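Side-chain contacts in oxalate--CoA ligase (Arabidopsis thaliana, PDB 5IE2), which belongs to the ANL superfamily of AMP-binding enzymes and holds adenosine-5'-triphosphate in a pocket of this model: residues H33-L36 with H37-E41; I71-L74 with A75-A79. All coordinates share one frame; numbering follows the deposited sequence.

Both contacts are local, each a turn-to-turn pairing within one helix, and neither encloses a loop of any length. Contact 1 comes first along the chain, in the opening turns of helix 33-50, directly after strand 29-32. The chain then passes through strand 58-61 and enters helix 67-78, whose last two turns hold contact 2 before strand 82-85. The two follow in series, without nesting or crossing, yet their centres lie about 11 Å apart because the helices pack against each other. Leu-36 meets Ile-71, Ile-40 meets Leu-74, and a salt bridge from Glu-41 OE2 to Arg-78 NE, 2.7 Å long, joins the pair at their later ends.

Contact 1: residues H33-L36 with H37-E41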
ATOM      1  N   HIS A  33      19.115  -8.757  12.022  1.00 14.86           N
ATOM      2  CA  HIS A  33      17.882  -8.957  12.792  1.00 14.50           C
ATOM      3  C   HIS A  33      18.133  -8.827  14.287  1.00 14.49           C
ATOM      4  O   HIS A  33      17.313  -8.242  14.977  1.00 14.44           O
ATOM      5  CB  HIS A  33      17.250 -10.331  12.443  1.00 13.83           C
ATOM      6  CG  HIS A  33      16.487 -10.277  11.143  1.00 17.76           C
ATOM      7  ND1 HIS A  33      15.196  -9.806  11.079  1.00 17.59           N
ATOM      8  CD2 HIS A  33      16.857 -10.542   9.863  1.00 16.84           C
ATOM      9  CE1 HIS A  33      14.795  -9.794   9.820  1.00 17.58           C
ATOM     10  NE2 HIS A  33      15.768 -10.265   9.064  1.00 15.54           N
ATOM     11  N   ALA A  34      19.242  -9.353  14.816  1.00 14.57           N
ATOM     12  CA  ALA A  34      19.454  -9.207  16.257  1.00 13.81           C
ATOM     13  C   ALA A  34      19.694  -7.759  16.665  1.00 14.70           C
ATOM     14  O   ALA A  34      19.223  -7.283  17.718  1.00 15.53           O
ATOM     15  CB  ALA A  34      20.652 -10.118  16.781  1.00 12.85           C
ATOM     16  N   ARG A  35      20.460  -7.045  15.838  1.00 12.44           N
ATOM     17  CA  ARG A  35      20.750  -5.669  16.154  1.00 11.84           C
ATOM     18  C   ARG A  35      19.453  -4.826  16.114  1.00 15.32           C
ATOM     19  O   ARG A  35      19.202  -3.967  16.969  1.00 14.83           O
ATOM     20  CB  ARG A  35      21.773  -5.137  15.152  1.00 13.94           C
ATOM     21  CG  ARG A  35      21.928  -3.653  15.220  1.00 18.26           C
ATOM     22  CD  ARG A  35      22.591  -3.119  16.533  1.00 21.27           C
ATOM     23  NE  ARG A  35      22.910  -1.688  16.333  1.00 22.31           N
ATOM     24  CZ  ARG A  35      23.216  -0.833  17.316  1.00 23.49           C
ATOM     25  NH1 ARG A  35      23.284  -1.276  18.584  1.00 22.91           N
ATOM     26  NH2 ARG A  35      23.466   0.453  17.035  1.00 23.15           N
ATOM     27  N   LEU A  36      18.668  -5.057  15.077  1.00 13.59           N
ATOM     28  CA  LEU A  36      17.419  -4.280  14.917  1.00 14.19           C
ATOM     29  C   LEU A  36      16.488  -4.590  16.086  1.00 14.57           C
ATOM     30  O   LEU A  36      15.871  -3.691  16.685  1.00 15.68           O
ATOM     31  CB  LEU A  36      16.795  -4.634  13.565  1.00 13.91           C
ATOM     32  CG  LEU A  36      15.383  -4.077  13.328  1.00 16.15           C
ATOM     33  CD1 LEU A  36      15.401  -2.567  13.455  1.00 17.03           C
ATOM     34  CD2 LEU A  36      14.833  -4.558  11.935  1.00 20.29           C
ATOM     35  N   HIS A  37      16.373  -5.877  16.402  1.00 13.00           N
ATOM     36  CA  HIS A  37      15.551  -6.279  17.536  1.00 14.68           C
ATOM     37  C   HIS A  37      15.947  -5.569  18.829  1.00 16.28           C
ATOM     38  O   HIS A  37      15.090  -5.082  19.597  1.00 14.97           O
ATOM     39  CB  HIS A  37      15.626  -7.811  17.702  1.00 15.54           C
ATOM     40  CG  HIS A  37      14.909  -8.310  18.914  1.00 20.69           C
ATOM     41  ND1 HIS A  37      13.537  -8.516  18.935  1.00 24.77           N
ATOM     42  CD2 HIS A  37      15.354  -8.565  20.170  1.00 23.04           C
ATOM     43  CE1 HIS A  37      13.182  -8.915  20.154  1.00 23.09           C
ATOM     44  NE2 HIS A  37      14.266  -8.963  20.914  1.00 23.88           N
ATOM     45  N   ASP A  38      17.246  -5.507  19.111  1.00 16.52           N
ATOM     46  CA  ASP A  38      17.652  -4.835  20.318  1.00 15.86           C
ATOM     47  C   ASP A  38      17.489  -3.325  20.280  1.00 14.91           C
ATOM     48  O   ASP A  38      17.183  -2.742  21.318  1.00 14.06           O
ATOM     49  CB  ASP A  38      19.091  -5.197  20.663  1.00 18.06           C
ATOM     50  CG  ASP A  38      19.191  -6.622  21.234  1.00 22.45           C
ATOM     51  OD1 ASP A  38      18.134  -7.215  21.656  1.00 22.09           O
ATOM     52  OD2 ASP A  38      20.325  -7.179  21.228  1.00 22.59           O
ATOM     53  N   LEU A  39      17.668  -2.707  19.111  1.00 12.94           N
ATOM     54  CA  LEU A  39      17.478  -1.253  18.990  1.00 12.78           C
ATOM     55  C   LEU A  39      15.988  -0.948  19.304  1.00 15.10           C
ATOM     56  O   LEU A  39      15.650   0.046  19.942  1.00 14.04           O
ATOM     57  CB  LEU A  39      17.808  -0.768  17.575  1.00 14.60           C
ATOM     58  CG  LEU A  39      19.302  -0.691  17.347  1.00 15.25           C
ATOM     59  CD1 LEU A  39      19.589  -0.470  15.875  1.00 15.87           C
ATOM     60  CD2 LEU A  39      19.832   0.498  18.175  1.00 15.68           C
ATOM     61  N   ILE A  40      15.142  -1.834  18.813  1.00 14.25           N
ATOM     62  CA  ILE A  40      13.693  -1.678  19.039  1.00 15.93           C
ATOM     63  C   ILE A  40      13.374  -1.867  20.538  1.00 16.09           C
ATOM     64  O   ILE A  40      12.665  -1.051  21.133  1.00 15.98           O
ATOM     65  CB  ILE A  40      12.894  -2.680  18.180  1.00 14.36           C
ATOM     66  CG1 ILE A  40      13.001  -2.358  16.679  1.00 13.97           C
ATOM     67  CG2 ILE A  40      11.402  -2.695  18.602  1.00 13.55           C
ATOM     68  CD1 ILE A  40      12.638  -3.595  15.791  1.00 15.44           C
ATOM     69  N   GLU A  41      13.919  -2.907  21.156  1.00 15.70           N
ATOM     70  CA  GLU A  41      13.618  -3.178  22.574  1.00 17.22           C
ATOM     71  C   GLU A  41      14.053  -1.988  23.429  1.00 17.99           C
ATOM     72  O   GLU A  41      13.377  -1.586  24.395  1.00 16.72           O
ATOM     73  CB  GLU A  41      14.384  -4.410  23.135  1.00 24.44           C
ATOM     74  CG  GLU A  41      13.882  -5.747  22.722  1.00 28.53           C
ATOM     75  CD  GLU A  41      12.454  -6.023  23.243  1.00 28.76           C
ATOM     76  OE1 GLU A  41      12.194  -5.940  24.461  1.00 31.61           O
ATOM     77  OE2 GLU A  41      11.617  -6.304  22.372  1.00 29.05           O
TER
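His-37 N donates to His-33 O at 2.9 Å, the first of four successive i to i+4 backbone bonds that build the opening turns of helix 33-50; the last runs from Ile-40 N to Leu-36 O, also 2.9 Å. Two pairs of side chains meet one turn apart. Arg-35 has its CG on the far side of CA-CB from its own N (chi1 168°), and a bend at chi2 (68°) brings one guanidinium face against the methyls of Leu-39. There Leu-39 CD2 sits over the centre of that face, 3.7 Å above the plane, while Leu-39 CD1 lies 3.6 Å from Arg-35 NE. The polar end is bound elsewhere, Arg-35 NH2 donating to Ser-138 O. Leu-36 CG touches Ile-40 CD1 at 3.7 Å, and Ile-40 CG1 rests against Leu-36 O at 3.2 Å. The ring of His-33 leads away from the next turn, and its NE2 bonds to Ala-230 O. The chemistry is thus divided: Leu-39 methyls lie over one face of the guanidinium, while its NH2 remains able to bond to Ser-138 O; Leu-36, Leu-39 and Ile-40 form the apolar side of the helix that packs on helix 67-78, through Ile-71 and Leu-74.

Contact 2: residues I71-L74 with A75-A79; sequences IMFL and AVIRA
From Ile-71 to Arg-78 the backbone is regular alpha helix, with Ala-75 N, Val-76 N, Ile-77 N and Arg-78 N each donating to the carbonyl four residues back. The bond from Ala-75 N to Ile-71 O is 2.9 Å long but bent, with an N-H...O angle of 147°, whereas that from Ile-77 N to Phe-73 O is longer, 3.1 Å, and straighter at 164°. Ala-79 still donates to Ala-75 O, though its own phi and psi have left the helical range. Among the side chains, Phe-73 and Ile-77 form the main pair, a CH-pi contact. Ile-77 CD1 lies over one ring face, 3.9 Å from the centroid of Phe-73 and shifted toward the CE2-CZ side, with CE2 nearest at 3.5 Å. With Ile-77 CG1 turned opposite its carbonyl carbon (chi1 -69°) and the chain extended beyond, the terminal methyl reaches back to the ring one turn earlier. Elsewhere Met-72 CE approaches Ala-75 CB at 4.3 Å, a looser touch, and Val-76 CG2 lies 3.2 Å from Met-72 O. The helix links strands 58-61 and 82-85 in a beta-alpha-beta unit. Leu-218 and Leu-223 of helix 215-227 pack on Phe-73, Ser-7 of helix 6-16 meets Ile-77, and Ala-43 of helix 33-50 touches Ala-75.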
ATOM      1  N   ILE A  71      12.582   1.666  13.140  1.00 15.84           N
ATOM      2  CA  ILE A  71      12.834   1.340  14.535  1.00 14.68           C
ATOM      3  C   ILE A  71      11.732   1.894  15.420  1.00 15.04           C
ATOM      4  O   ILE A  71      11.241   1.189  16.309  1.00 15.61           O
ATOM      5  CB  ILE A  71      14.197   1.886  15.011  1.00 15.78           C
ATOM      6  CG1 ILE A  71      15.321   1.198  14.218  1.00 16.01           C
ATOM      7  CG2 ILE A  71      14.342   1.643  16.610  1.00 16.12           C
ATOM      8  CD1 ILE A  71      16.717   1.871  14.353  1.00 15.73           C
ATOM      9  N   MET A  72      11.353   3.157  15.229  1.00 15.40           N
ATOM     10  CA  MET A  72      10.358   3.749  16.138  1.00 16.46           C
ATOM     11  C   MET A  72       8.945   3.201  15.929  1.00 16.07           C
ATOM     12  O   MET A  72       8.176   3.060  16.888  1.00 15.93           O
ATOM     13  CB  MET A  72      10.340   5.283  16.007  1.00 15.37           C
ATOM     14  CG  MET A  72      11.650   5.978  16.602  1.00 15.85           C
ATOM     15  SD  MET A  72      12.226   5.224  18.164  1.00 20.25           S
ATOM     16  CE  MET A  72      10.867   5.611  19.313  1.00 17.90           C
ATOM     17  N   PHE A  73       8.600   2.863  14.687  1.00 15.12           N
ATOM     18  CA  PHE A  73       7.310   2.193  14.416  1.00 14.72           C
ATOM     19  C   PHE A  73       7.188   0.908  15.245  1.00 14.79           C
ATOM     20  O   PHE A  73       6.165   0.680  15.960  1.00 14.29           O
ATOM     21  CB  PHE A  73       7.169   1.878  12.923  1.00 15.93           C
ATOM     22  CG  PHE A  73       5.891   1.155  12.580  1.00 17.01           C
ATOM     23  CD1 PHE A  73       4.721   1.894  12.362  1.00 20.64           C
ATOM     24  CD2 PHE A  73       5.867  -0.216  12.475  1.00 17.71           C
ATOM     25  CE1 PHE A  73       3.508   1.230  12.033  1.00 22.13           C
ATOM     26  CE2 PHE A  73       4.671  -0.896  12.152  1.00 20.70           C
ATOM     27  CZ  PHE A  73       3.496  -0.154  11.948  1.00 22.68           C
ATOM     28  N   LEU A  74       8.240   0.087  15.163  1.00 13.24           N
ATOM     29  CA  LEU A  74       8.179  -1.195  15.880  1.00 14.68           C
ATOM     30  C   LEU A  74       8.339  -1.016  17.393  1.00 14.92           C
ATOM     31  O   LEU A  74       7.822  -1.848  18.155  1.00 14.42           O
ATOM     32  CB  LEU A  74       9.264  -2.140  15.353  1.00 13.20           C
ATOM     33  CG  LEU A  74       8.919  -2.585  13.910  1.00 16.86           C
ATOM     34  CD1 LEU A  74      10.060  -3.368  13.254  1.00 17.30           C
ATOM     35  CD2 LEU A  74       7.570  -3.470  13.868  1.00 16.36           C
ATOM     36  N   ALA A  75       9.076   0.034  17.825  1.00 14.87           N
ATOM     37  CA  ALA A  75       9.222   0.312  19.288  1.00 15.32           C
ATOM     38  C   ALA A  75       7.889   0.756  19.876  1.00 16.10           C
ATOM     39  O   ALA A  75       7.533   0.372  20.988  1.00 16.95           O
ATOM     40  CB  ALA A  75      10.304   1.377  19.565  1.00 14.20           C
ATOM     41  N   VAL A  76       7.161   1.588  19.141  1.00 15.30           N
ATOM     42  CA  VAL A  76       5.828   2.034  19.594  1.00 15.36           C
ATOM     43  C   VAL A  76       4.968   0.786  19.786  1.00 16.09           C
ATOM     44  O   VAL A  76       4.294   0.618  20.857  1.00 16.92           O
ATOM     45  CB  VAL A  76       5.172   3.032  18.604  1.00 15.65           C
ATOM     46  CG1 VAL A  76       3.641   3.172  18.892  1.00 14.02           C
ATOM     47  CG2 VAL A  76       5.902   4.417  18.714  1.00 12.33           C
ATOM     48  N   ILE A  77       4.928  -0.061  18.756  1.00 16.21           N
ATOM     49  CA  ILE A  77       4.023  -1.221  18.931  1.00 16.31           C
ATOM     50  C   ILE A  77       4.458  -2.185  20.021  1.00 16.23           C
ATOM     51  O   ILE A  77       3.644  -2.753  20.787  1.00 16.86           O
ATOM     52  CB  ILE A  77       3.930  -1.903  17.586  1.00 20.17           C
ATOM     53  CG1 ILE A  77       3.152  -0.964  16.671  1.00 18.78           C
ATOM     54  CG2 ILE A  77       3.342  -3.215  17.658  1.00 26.25           C
ATOM     55  CD1 ILE A  77       3.185  -1.421  15.270  1.00 23.27           C
ATOM     56  N   ARG A  78       5.767  -2.348  20.142  1.00 14.61           N
ATOM     57  CA  ARG A  78       6.337  -3.181  21.220  1.00 14.59           C
ATOM     58  C   ARG A  78       5.953  -2.683  22.601  1.00 16.94           C
ATOM     59  O   ARG A  78       5.698  -3.494  23.517  1.00 17.76           O
ATOM     60  CB  ARG A  78       7.893  -3.197  21.066  1.00 19.85           C
ATOM     61  CG  ARG A  78       8.608  -3.981  22.204  1.00 15.57           C
ATOM     62  CD  ARG A  78       8.224  -5.502  22.193  1.00 18.77           C
ATOM     63  NE  ARG A  78       9.056  -6.145  23.220  1.00 22.60           N
ATOM     64  CZ  ARG A  78       8.606  -6.761  24.313  1.00 24.21           C
ATOM     65  NH1 ARG A  78       7.308  -6.913  24.529  1.00 25.54           N
ATOM     66  NH2 ARG A  78       9.484  -7.238  25.189  1.00 22.92           N
ATOM     67  N   ALA A  79       5.862  -1.352  22.762  1.00 16.00           N
ATOM     68  CA  ALA A  79       5.490  -0.755  24.048  1.00 19.04           C
ATOM     69  C   ALA A  79       3.963  -0.818  24.306  1.00 19.17           C
ATOM     70  O   ALA A  79       3.460  -0.184  25.234  1.00 22.83           O
ATOM     71  CB  ALA A  79       5.987   0.694  24.110  1.00 20.58           C
TER